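TSSL (PDB 4ACK) probably forms part of the membrane-associated complex of the type VI secretion system of Francisella novicida, through its cytoplasmic DotU domain. Local coordinates at residues 61-66 and 92-97; 68-73 and 84-89; 99-104 and 133-138. All coordinates share one frame; numbering follows the deposited sequence.

Interaction 1 of 3, residues 61-66 and 92-97; sequences IVFPLL and EYYDRK
Tyr94, near the end of the short helix 89-94, lays one edge of its side chain, from CB through CD2 and CE2 to OH, against helix 55-79 in the all-helical DotU domain. Its CG stands anti to the carbonyl carbon (chi1 -79°), which sends the side chain across the helix face presented by Val62, Phe63 and Leu66. CB comes first, in the plane of the Phe63 ring and 3.8 Å from Phe63 CD2, so it meets the edge of that ring. Farther out, Tyr94 CD2 lies 3.8 Å from Leu66 CD1, and Tyr94 CE2 sits at the same distance from Val62 CG1, which reaches the edge of the tyrosine ring in its plane. At the tip, Tyr94 OH passes 3.8 Å from Val62 CB and hydrogen-bonds to Gln46. Tyrosine suits this position because its ring edge packs against Val62 and Leu66 while its hydroxyl reaches a polar partner on helix 30-52. Leu66 CD1 is shared: it also touches Tyr93 CB at 3.6 Å, the leucine crossing both tyrosines at about a right angle.

Phe63 has CG anti to its own backbone N (chi1 -178°) and slides past Tyr94 in the opposite direction. The far end of its ring meets the aliphatic part of Arg96, with Phe63 CE2 3.5 Å from Arg96 CG. Asp95, with positive phi, takes the chain out of helical geometry just before this arginine. The arginine chain bends at chi3 and carries the guanidinium past the ring, its plane 71° from it, where NE pairs with Asp98 and the group makes a cation-pi contact with Tyr102. The contact between the segments is thus apolar, and the polar tips tie it to helix 30-52 and to the chain just after.

Interaction 2 of 3, residues 68-73 and 84-89; sequences YVDEKL and ISWSLL
A regular turn of helix 55-79 faces an irregular chain, residues 84-88, that leads into helix 89-94, and the backbones come closest where Asp70 CA lies 5.8 Å from Leu88 CA. The motif is helix N-terminal capping by a residue distant in sequence: Leu88 occupies the N-cap position but has no polar side chain to cap with, and the Asp70 carboxylate supplies acceptors instead. Asp70 OD1 takes the amide of Leu89 through its syn lone pair, Leu89 N to Asp70 OD1 being 2.9 Å, while Asp70 OD2 accepts from Gln90 N, the next amide of the same first turn. An aspartate is apt here: its short, stiff side chain places both carboxylate oxygens at the first amides of the helix, and its charge is probably stabilised by the positive end of the helix dipole.

Trp86, with CG anti to its backbone N (chi1 -169°), turns its indole back to the same acidic group. Its NE1 donates to Asp70 OD1 at 2.9 Å, nearly in the indole plane but from above the carboxylate plane, the two planes being 78° apart. Two N-H groups therefore grip one buried oxygen. Arg35 of helix 30-52 adds a cation-pi contact to the indole. Val69 CG1 bridges Trp86 CZ2 and Leu89 CD1. Over one indole face, in a CH-pi contact, Leu73 CG stands 3.5 Å from the centroid of the six-membered ring of Trp86, only 8° off its normal.

Interaction 3 of 3, residues 99-104 and 133-138; sequences GGEYVF and YGKYYD
Both Phe104 and Tyr136 hold CG anti to the carbonyl carbon, with chi1 near -60° in each, and these torsions bring their rings together in a T-shaped pair. The edge of Tyr136 points at the face of Phe104, with centroids 4.9 Å apart and planes at 79°; Tyr136 CE2 stands over the centre of the phenylalanine ring.

Beside this pair the backbones nearly touch, Gly100 CA being 3.6 Å from Gly134 CA. Glycine suits both places: a CB on Gly134 would run into Gly100 O, and this residue also has positive phi, while a CB on Gly100 would crowd Gly134 C and Lys135 N. The close approach lets Lys135 N donate to Gly100 O at 2.9 Å, although the donor lies well above the carbonyl plane and the bond is bent. Lys135 then lays its aliphatic chain along the first helical turn, its CD 4.0 Å from Glu101 CG. Their charged ends remain 6.0 Å apart, Glu101 OE2 to Lys135 NZ, so any attraction is long-range.

The contact joins the start of helix 99-112 to the loop between helices 118-129 and 143-153. Phe145 and Tyr148 of helix 143-153 pack against the aromatic pair, while Val103 faces helix 55-79.

In the fold
Interactions 1 and 2 share helix 55-79, using successive parts of it, their centres 11 Å apart, and interaction 2 is nested in the chain loop that interaction 1 closes. They touch where Leu66 CD1 lies 3.7 Å from Leu89 O. Interaction 3 follows along the chain, its centre 13 Å from that of interaction 1; Phe63 CE1 reaches Gly99 CA at 3.6 Å. A polar link joins interactions 2 and 3: Glu71 OE1 lies 2.9 Å from Gly134 N and Glu71 OE2 3.1 Å from Tyr133 N, both probable hydrogen bonds, so one carboxylate receives two consecutive amides. A bound 1,2-ethanediol, probably from the crystallisation liquor, sits about 4 Å from Gly100.

Interaction 1 of 3, residues 61-66 and 92-97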
loop_
_atom_site.group_PDB
_atom_site.type_symbol
_atom_site.label_atom_id
_atom_site.label_comp_id
_atom_site.label_asym_id
_atom_site.label_seq_id
_atom_site.Cartn_x
_atom_site.Cartn_y
_atom_site.Cartn_z
ATOM N N ILE A 61 -7.683 3.804 1.125
ATOM C CA ILE A 61 -7.111 2.911 2.097
ATOM C C ILE A 61 -6.438 1.795 1.296
ATOM O O ILE A 61 -5.331 1.470 1.593
ATOM C CB ILE A 61 -8.220 2.313 2.992
ATOM C CG1 ILE A 61 -8.742 3.374 3.938
ATOM C CG2 ILE A 61 -7.724 1.040 3.773
ATOM C CD1 ILE A 61 -10.179 3.016 4.409
ATOM N N VAL A 62 -7.100 1.254 0.270
ATOM C CA VAL A 62 -6.567 0.103 -0.428
ATOM C C VAL A 62 -5.516 0.472 -1.545
ATOM O O VAL A 62 -4.591 -0.273 -1.782
ATOM C CB VAL A 62 -7.716 -0.718 -1.048
ATOM C CG1 VAL A 62 -7.223 -1.902 -2.007
ATOM C CG2 VAL A 62 -8.639 -1.229 0.096
ATOM N N PHE A 63 -5.699 1.586 -2.252
ATOM C CA PHE A 63 -4.688 1.901 -3.298
ATOM C C PHE A 63 -3.228 2.002 -2.743
ATOM O O PHE A 63 -2.318 1.467 -3.342
ATOM C CB PHE A 63 -5.044 3.176 -4.029
ATOM C CG PHE A 63 -4.071 3.507 -5.113
ATOM C CD1 PHE A 63 -2.889 4.209 -4.821
ATOM C CD2 PHE A 63 -4.299 3.047 -6.405
ATOM C CE1 PHE A 63 -1.969 4.502 -5.854
ATOM C CE2 PHE A 63 -3.366 3.328 -7.458
ATOM C CZ PHE A 63 -2.223 4.041 -7.170
ATOM N N PRO A 64 -3.006 2.729 -1.641
ATOM C CA PRO A 64 -1.658 2.849 -1.171
ATOM C C PRO A 64 -1.049 1.515 -0.755
ATOM O O PRO A 64 0.168 1.377 -0.791
ATOM C CB PRO A 64 -1.785 3.749 0.071
ATOM C CG PRO A 64 -3.038 4.595 -0.227
ATOM C CD PRO A 64 -3.936 3.611 -0.918
ATOM N N LEU A 65 -1.871 0.572 -0.271
ATOM C CA LEU A 65 -1.351 -0.719 0.133
ATOM C C LEU A 65 -0.923 -1.449 -1.086
ATOM O O LEU A 65 0.132 -2.075 -1.082
ATOM C CB LEU A 65 -2.408 -1.536 0.921
ATOM C CG LEU A 65 -2.006 -2.961 1.256
ATOM C CD1 LEU A 65 -0.829 -2.828 2.240
ATOM C CD2 LEU A 65 -3.231 -3.674 1.890
ATOM N N LEU A 66 -1.707 -1.389 -2.149
ATOM C CA LEU A 66 -1.288 -1.987 -3.424
ATOM C C LEU A 66 -0.021 -1.384 -4.035
ATOM O O LEU A 66 0.796 -2.108 -4.673
ATOM C CB LEU A 66 -2.359 -1.837 -4.482
ATOM C CG LEU A 66 -3.767 -2.321 -4.141
ATOM C CD1 LEU A 66 -4.673 -2.201 -5.367
ATOM C CD2 LEU A 66 -3.783 -3.732 -3.599
ATOM N N GLU A 92 -4.386 -3.512 -11.904
ATOM C CA GLU A 92 -5.505 -4.462 -11.969
ATOM C C GLU A 92 -6.751 -3.908 -11.228
ATOM O O GLU A 92 -7.870 -4.027 -11.704
ATOM C CB GLU A 92 -5.062 -5.769 -11.325
ATOM C CG GLU A 92 -5.877 -6.966 -11.698
ATOM C CD GLU A 92 -5.565 -8.168 -10.820
ATOM O OE1 GLU A 92 -4.367 -8.527 -10.691
ATOM O OE2 GLU A 92 -6.535 -8.757 -10.264
ATOM N N TYR A 93 -6.535 -3.285 -10.079
ATOM C CA TYR A 93 -7.617 -2.896 -9.184
ATOM C C TYR A 93 -8.172 -1.489 -9.353
ATOM O O TYR A 93 -9.342 -1.259 -9.026
ATOM C CB TYR A 93 -7.162 -3.070 -7.752
ATOM C CG TYR A 93 -7.203 -4.502 -7.361
ATOM C CD1 TYR A 93 -8.420 -5.122 -7.045
ATOM C CD2 TYR A 93 -6.047 -5.267 -7.353
ATOM C CE1 TYR A 93 -8.464 -6.464 -6.702
ATOM C CE2 TYR A 93 -6.086 -6.607 -7.002
ATOM C CZ TYR A 93 -7.291 -7.196 -6.690
ATOM O OH TYR A 93 -7.316 -8.524 -6.344
ATOM N N TYR A 94 -7.327 -0.568 -9.844
ATOM C CA TYR A 94 -7.621 0.848 -9.802
ATOM C C TYR A 94 -7.252 1.567 -11.093
ATOM O O TYR A 94 -7.323 2.795 -11.203
ATOM C CB TYR A 94 -6.945 1.484 -8.587
ATOM C CG TYR A 94 -7.741 1.202 -7.345
ATOM C CD1 TYR A 94 -9.068 1.683 -7.208
ATOM C CD2 TYR A 94 -7.217 0.395 -6.340
ATOM C CE1 TYR A 94 -9.832 1.385 -6.071
ATOM C CE2 TYR A 94 -7.950 0.092 -5.213
ATOM C CZ TYR A 94 -9.255 0.590 -5.074
ATOM O OH TYR A 94 -9.958 0.266 -3.937
ATOM N N ASP A 95 -6.829 0.764 -12.050
ATOM C CA ASP A 95 -6.637 1.188 -13.409
ATOM C C ASP A 95 -5.658 2.327 -13.548
ATOM O O ASP A 95 -5.827 3.175 -14.414
ATOM C CB ASP A 95 -7.979 1.575 -14.049
ATOM C CG ASP A 95 -8.074 1.095 -15.491
ATOM O OD1 ASP A 95 -8.241 -0.144 -15.663
ATOM O OD2 ASP A 95 -7.930 1.929 -16.433
ATOM N N ARG A 96 -4.650 2.375 -12.688
ATOM C CA ARG A 96 -3.613 3.378 -12.835
ATOM C C ARG A 96 -2.310 2.811 -12.315
ATOM O O ARG A 96 -2.307 1.789 -11.602
ATOM C CB ARG A 96 -3.994 4.696 -12.170
ATOM C CG ARG A 96 -4.143 4.626 -10.645
ATOM C CD ARG A 96 -4.864 5.865 -10.130
ATOM N NE ARG A 96 -4.078 7.060 -10.368
ATOM C CZ ARG A 96 -4.523 8.301 -10.236
ATOM N NH1 ARG A 96 -5.776 8.542 -9.893
ATOM N NH2 ARG A 96 -3.707 9.306 -10.469
ATOM N N LYS A 97 -1.203 3.447 -12.694
ATOM C CA LYS A 97 0.085 2.880 -12.394
ATOM C C LYS A 97 1.043 3.970 -11.914
ATOM O O LYS A 97 2.228 3.794 -11.932
ATOM C CB LYS A 97 0.616 2.075 -13.611
ATOM C CG LYS A 97 1.096 2.924 -14.764
ATOM C CD LYS A 97 1.176 2.149 -16.088
ATOM C CE LYS A 97 2.058 2.896 -17.068
ATOM N NZ LYS A 97 2.120 2.166 -18.357
#

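Interaction 2 of 3, residues 68-73 and 84-89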
loop_
_atom_site.group_PDB
_atom_site.type_symbol
_atom_site.label_atom_id
_atom_site.label_comp_id
_atom_site.label_asym_id
_atom_site.label_seq_id
_atom_site.Cartn_x
_atom_site.Cartn_y
_atom_site.Cartn_z
ATOM N N TYR A 68 2.330 0.096 -2.278
ATOM C CA TYR A 68 3.398 -0.370 -1.449
ATOM C C TYR A 68 3.864 -1.806 -1.903
ATOM O O TYR A 68 5.079 -2.053 -2.092
ATOM C CB TYR A 68 2.991 -0.322 0.012
ATOM C CG TYR A 68 3.855 -1.197 0.917
ATOM C CD1 TYR A 68 3.561 -2.584 1.109
ATOM C CD2 TYR A 68 5.020 -0.694 1.470
ATOM C CE1 TYR A 68 4.411 -3.423 1.896
ATOM C CE2 TYR A 68 5.874 -1.487 2.259
ATOM C CZ TYR A 68 5.562 -2.846 2.487
ATOM O OH TYR A 68 6.420 -3.559 3.293
ATOM N N VAL A 69 2.908 -2.730 -2.091
ATOM C CA VAL A 69 3.231 -4.087 -2.513
ATOM C C VAL A 69 3.928 -4.062 -3.893
ATOM O O VAL A 69 5.002 -4.662 -4.068
ATOM C CB VAL A 69 2.005 -4.988 -2.614
ATOM C CG1 VAL A 69 2.429 -6.335 -3.186
ATOM C CG2 VAL A 69 1.346 -5.192 -1.221
ATOM N N ASP A 70 3.305 -3.384 -4.858
ATOM C CA ASP A 70 3.908 -3.205 -6.157
ATOM C C ASP A 70 5.341 -2.675 -6.069
ATOM O O ASP A 70 6.209 -3.186 -6.774
ATOM C CB ASP A 70 3.085 -2.283 -7.027
ATOM C CG ASP A 70 1.839 -2.934 -7.544
ATOM O OD1 ASP A 70 1.705 -4.198 -7.490
ATOM O OD2 ASP A 70 0.964 -2.167 -8.007
ATOM N N GLU A 71 5.586 -1.686 -5.191
ATOM C CA GLU A 71 6.892 -1.039 -5.131
ATOM C C GLU A 71 7.972 -2.023 -4.649
ATOM O O GLU A 71 9.125 -1.982 -5.059
ATOM C CB GLU A 71 6.869 0.140 -4.155
ATOM C CG GLU A 71 8.243 0.915 -4.107
ATOM C CD GLU A 71 8.176 2.159 -3.266
ATOM O OE1 GLU A 71 7.429 3.072 -3.689
ATOM O OE2 GLU A 71 8.831 2.213 -2.186
ATOM N N LYS A 72 7.594 -2.841 -3.676
ATOM C CA LYS A 72 8.549 -3.728 -3.054
ATOM C C LYS A 72 8.853 -4.884 -4.050
ATOM O O LYS A 72 9.994 -5.318 -4.178
ATOM C CB LYS A 72 8.018 -4.205 -1.686
ATOM C CG LYS A 72 7.976 -3.080 -0.610
ATOM C CD LYS A 72 9.190 -2.098 -0.732
ATOM C CE LYS A 72 9.167 -0.913 0.269
ATOM N NZ LYS A 72 10.159 0.202 -0.127
ATOM N N LEU A 73 7.840 -5.296 -4.794
ATOM C CA LEU A 73 7.978 -6.342 -5.754
ATOM C C LEU A 73 8.785 -5.891 -6.949
ATOM O O LEU A 73 9.655 -6.652 -7.405
ATOM C CB LEU A 73 6.617 -6.886 -6.193
ATOM C CG LEU A 73 6.137 -8.074 -5.321
ATOM C CD1 LEU A 73 6.946 -9.319 -5.750
ATOM C CD2 LEU A 73 6.322 -7.859 -3.825
ATOM N N ILE A 84 11.929 -12.244 -12.096
ATOM C CA ILE A 84 10.680 -12.045 -11.338
ATOM C C ILE A 84 9.631 -11.459 -12.275
ATOM O O ILE A 84 9.900 -10.554 -13.073
ATOM C CB ILE A 84 10.860 -11.159 -10.041
ATOM C CG1 ILE A 84 11.989 -11.684 -9.121
ATOM C CG2 ILE A 84 9.518 -10.987 -9.287
ATOM C CD1 ILE A 84 11.579 -12.741 -8.101
ATOM N N SER A 85 8.441 -12.019 -12.189
ATOM C CA SER A 85 7.347 -11.633 -13.031
ATOM C C SER A 85 6.272 -11.087 -12.072
ATOM O O SER A 85 5.973 -11.724 -11.026
ATOM C CB SER A 85 6.874 -12.862 -13.801
ATOM O OG SER A 85 6.060 -12.508 -14.891
ATOM N N TRP A 86 5.734 -9.904 -12.385
ATOM C CA TRP A 86 4.815 -9.170 -11.485
ATOM C C TRP A 86 4.020 -8.152 -12.216
ATOM O O TRP A 86 4.523 -7.064 -12.512
ATOM C CB TRP A 86 5.570 -8.415 -10.395
ATOM C CG TRP A 86 4.660 -7.875 -9.325
ATOM C CD1 TRP A 86 4.251 -6.566 -9.145
ATOM C CD2 TRP A 86 4.038 -8.634 -8.286
ATOM N NE1 TRP A 86 3.422 -6.469 -8.036
ATOM C CE2 TRP A 86 3.275 -7.718 -7.489
ATOM C CE3 TRP A 86 4.052 -9.998 -7.938
ATOM C CZ2 TRP A 86 2.529 -8.126 -6.376
ATOM C CZ3 TRP A 86 3.305 -10.410 -6.809
ATOM C CH2 TRP A 86 2.559 -9.459 -6.039
ATOM N N SER A 87 2.789 -8.501 -12.537
ATOM C CA SER A 87 1.864 -7.518 -13.058
ATOM C C SER A 87 1.324 -6.615 -11.881
ATOM O O SER A 87 0.971 -7.118 -10.797
ATOM C CB SER A 87 0.758 -8.243 -13.796
ATOM O OG SER A 87 0.230 -7.376 -14.792
ATOM N N LEU A 88 1.311 -5.302 -12.085
ATOM C CA LEU A 88 0.965 -4.355 -11.046
ATOM C C LEU A 88 -0.474 -4.561 -10.473
ATOM O O LEU A 88 -1.480 -4.556 -11.177
ATOM C CB LEU A 88 1.169 -2.907 -11.553
ATOM C CG LEU A 88 2.561 -2.401 -11.987
ATOM C CD1 LEU A 88 2.562 -0.866 -12.284
ATOM C CD2 LEU A 88 3.642 -2.702 -10.973
ATOM N N LEU A 89 -0.549 -4.740 -9.172
ATOM C CA LEU A 89 -1.841 -4.788 -8.488
ATOM C C LEU A 89 -2.586 -3.446 -8.577
ATOM O O LEU A 89 -3.809 -3.388 -8.770
ATOM C CB LEU A 89 -1.582 -5.117 -7.039
ATOM C CG LEU A 89 -1.116 -6.563 -6.854
ATOM C CD1 LEU A 89 -0.810 -6.811 -5.408
ATOM C CD2 LEU A 89 -2.211 -7.478 -7.321
#

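Interaction 3 of 3, residues 99-104 and 133-138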
loop_
_atom_site.group_PDB
_atom_site.type_symbol
_atom_site.label_atom_id
_atom_site.label_comp_id
_atom_site.label_asym_id
_atom_site.label_seq_id
_atom_site.Cartn_x
_atom_site.Cartn_y
_atom_site.Cartn_z
ATOM N N GLY A 99 1.259 5.103 -8.813
ATOM C CA GLY A 99 1.262 5.030 -7.336
ATOM C C GLY A 99 2.331 5.752 -6.546
ATOM O O GLY A 99 2.060 6.291 -5.486
ATOM N N GLY A 100 3.566 5.807 -7.051
ATOM C CA GLY A 100 4.609 6.570 -6.361
ATOM C C GLY A 100 4.313 8.079 -6.158
ATOM O O GLY A 100 4.798 8.740 -5.185
ATOM N N GLU A 101 3.544 8.625 -7.078
ATOM C CA GLU A 101 2.922 9.978 -6.929
ATOM C C GLU A 101 1.532 9.985 -6.280
ATOM O O GLU A 101 1.258 10.802 -5.424
ATOM C CB GLU A 101 2.800 10.640 -8.334
ATOM C CG GLU A 101 4.232 11.035 -8.777
ATOM C CD GLU A 101 4.370 11.656 -10.153
ATOM O OE1 GLU A 101 3.401 11.611 -10.956
ATOM O OE2 GLU A 101 5.495 12.190 -10.402
ATOM N N TYR A 102 0.648 9.111 -6.732
ATOM C CA TYR A 102 -0.748 9.210 -6.336
ATOM C C TYR A 102 -0.950 8.950 -4.808
ATOM O O TYR A 102 -1.793 9.578 -4.133
ATOM C CB TYR A 102 -1.627 8.312 -7.233
ATOM C CG TYR A 102 -3.110 8.534 -6.986
ATOM C CD1 TYR A 102 -3.652 9.815 -6.973
ATOM C CD2 TYR A 102 -3.963 7.450 -6.692
ATOM C CE1 TYR A 102 -5.054 9.999 -6.722
ATOM C CE2 TYR A 102 -5.304 7.617 -6.439
ATOM C CZ TYR A 102 -5.851 8.894 -6.452
ATOM O OH TYR A 102 -7.207 9.036 -6.217
ATOM N N VAL A 103 -0.122 8.091 -4.226
ATOM C CA VAL A 103 -0.176 7.922 -2.736
ATOM C C VAL A 103 0.015 9.252 -2.034
ATOM O O VAL A 103 -0.619 9.521 -1.004
ATOM C CB VAL A 103 0.883 6.899 -2.261
ATOM C CG1 VAL A 103 1.175 6.997 -0.742
ATOM C CG2 VAL A 103 0.550 5.507 -2.757
ATOM N N PHE A 104 0.925 10.097 -2.522
ATOM C CA PHE A 104 1.119 11.382 -1.818
ATOM C C PHE A 104 0.044 12.389 -2.166
ATOM O O PHE A 104 -0.309 13.255 -1.343
ATOM C CB PHE A 104 2.546 11.943 -1.987
ATOM C CG PHE A 104 3.583 11.005 -1.441
ATOM C CD1 PHE A 104 3.847 10.967 -0.083
ATOM C CD2 PHE A 104 4.242 10.108 -2.298
ATOM C CE1 PHE A 104 4.784 10.061 0.455
ATOM C CE2 PHE A 104 5.171 9.230 -1.805
ATOM C CZ PHE A 104 5.455 9.204 -0.405
ATOM N N TYR A 133 8.571 4.655 -0.369
ATOM C CA TYR A 133 9.307 5.854 -0.839
ATOM C C TYR A 133 8.573 6.570 -1.984
ATOM O O TYR A 133 8.584 7.793 -2.061
ATOM C CB TYR A 133 10.706 5.476 -1.330
ATOM C CG TYR A 133 11.568 4.866 -0.264
ATOM C CD1 TYR A 133 11.529 5.335 1.053
ATOM C CD2 TYR A 133 12.411 3.806 -0.554
ATOM C CE1 TYR A 133 12.337 4.757 2.046
ATOM C CE2 TYR A 133 13.229 3.242 0.443
ATOM C CZ TYR A 133 13.178 3.733 1.727
ATOM O OH TYR A 133 13.952 3.163 2.708
ATOM N N GLY A 134 7.932 5.789 -2.832
ATOM C CA GLY A 134 7.247 6.267 -4.004
ATOM C C GLY A 134 8.165 7.190 -4.772
ATOM O O GLY A 134 9.297 6.815 -5.059
ATOM N N LYS A 135 7.709 8.412 -5.034
ATOM C CA LYS A 135 8.413 9.365 -5.959
ATOM C C LYS A 135 9.683 9.815 -5.300
ATOM O O LYS A 135 10.584 10.385 -5.930
ATOM C CB LYS A 135 7.495 10.567 -6.306
ATOM C CG LYS A 135 7.160 11.431 -5.087
ATOM C CD LYS A 135 5.927 12.265 -5.423
ATOM C CE LYS A 135 6.060 13.690 -4.935
ATOM N NZ LYS A 135 4.693 14.402 -4.851
ATOM N N TYR A 136 9.794 9.537 -4.004
ATOM C CA TYR A 136 10.983 9.994 -3.308
ATOM C C TYR A 136 12.138 8.974 -3.339
ATOM O O TYR A 136 13.091 9.195 -2.676
ATOM C CB TYR A 136 10.666 10.395 -1.872
ATOM C CG TYR A 136 9.680 11.518 -1.793
ATOM C CD1 TYR A 136 10.035 12.837 -2.160
ATOM C CD2 TYR A 136 8.343 11.261 -1.416
ATOM C CE1 TYR A 136 9.059 13.869 -2.129
ATOM C CE2 TYR A 136 7.397 12.282 -1.324
ATOM C CZ TYR A 136 7.754 13.582 -1.664
ATOM O OH TYR A 136 6.770 14.574 -1.587
ATOM N N TYR A 137 12.007 7.866 -4.068
ATOM C CA TYR A 137 12.993 6.778 -4.075
ATOM C C TYR A 137 14.447 7.255 -4.229
ATOM O O TYR A 137 15.339 6.710 -3.588
ATOM C CB TYR A 137 12.667 5.748 -5.194
ATOM C CG TYR A 137 12.759 6.305 -6.622
ATOM C CD1 TYR A 137 11.744 7.137 -7.146
ATOM C CD2 TYR A 137 13.882 6.001 -7.464
ATOM C CE1 TYR A 137 11.839 7.681 -8.446
ATOM C CE2 TYR A 137 13.982 6.539 -8.790
ATOM C CZ TYR A 137 12.958 7.388 -9.247
ATOM O OH TYR A 137 13.016 7.929 -10.512
ATOM N N ASP A 138 14.682 8.244 -5.102
ATOM C CA ASP A 138 16.056 8.674 -5.356
ATOM C C ASP A 138 16.669 9.368 -4.173
ATOM O O ASP A 138 17.867 9.439 -4.103
ATOM C CB ASP A 138 16.168 9.588 -6.608
ATOM C CG ASP A 138 17.667 9.990 -6.895
ATOM O OD1 ASP A 138 18.388 9.070 -7.389
ATOM O OD2 ASP A 138 18.140 11.128 -6.551
#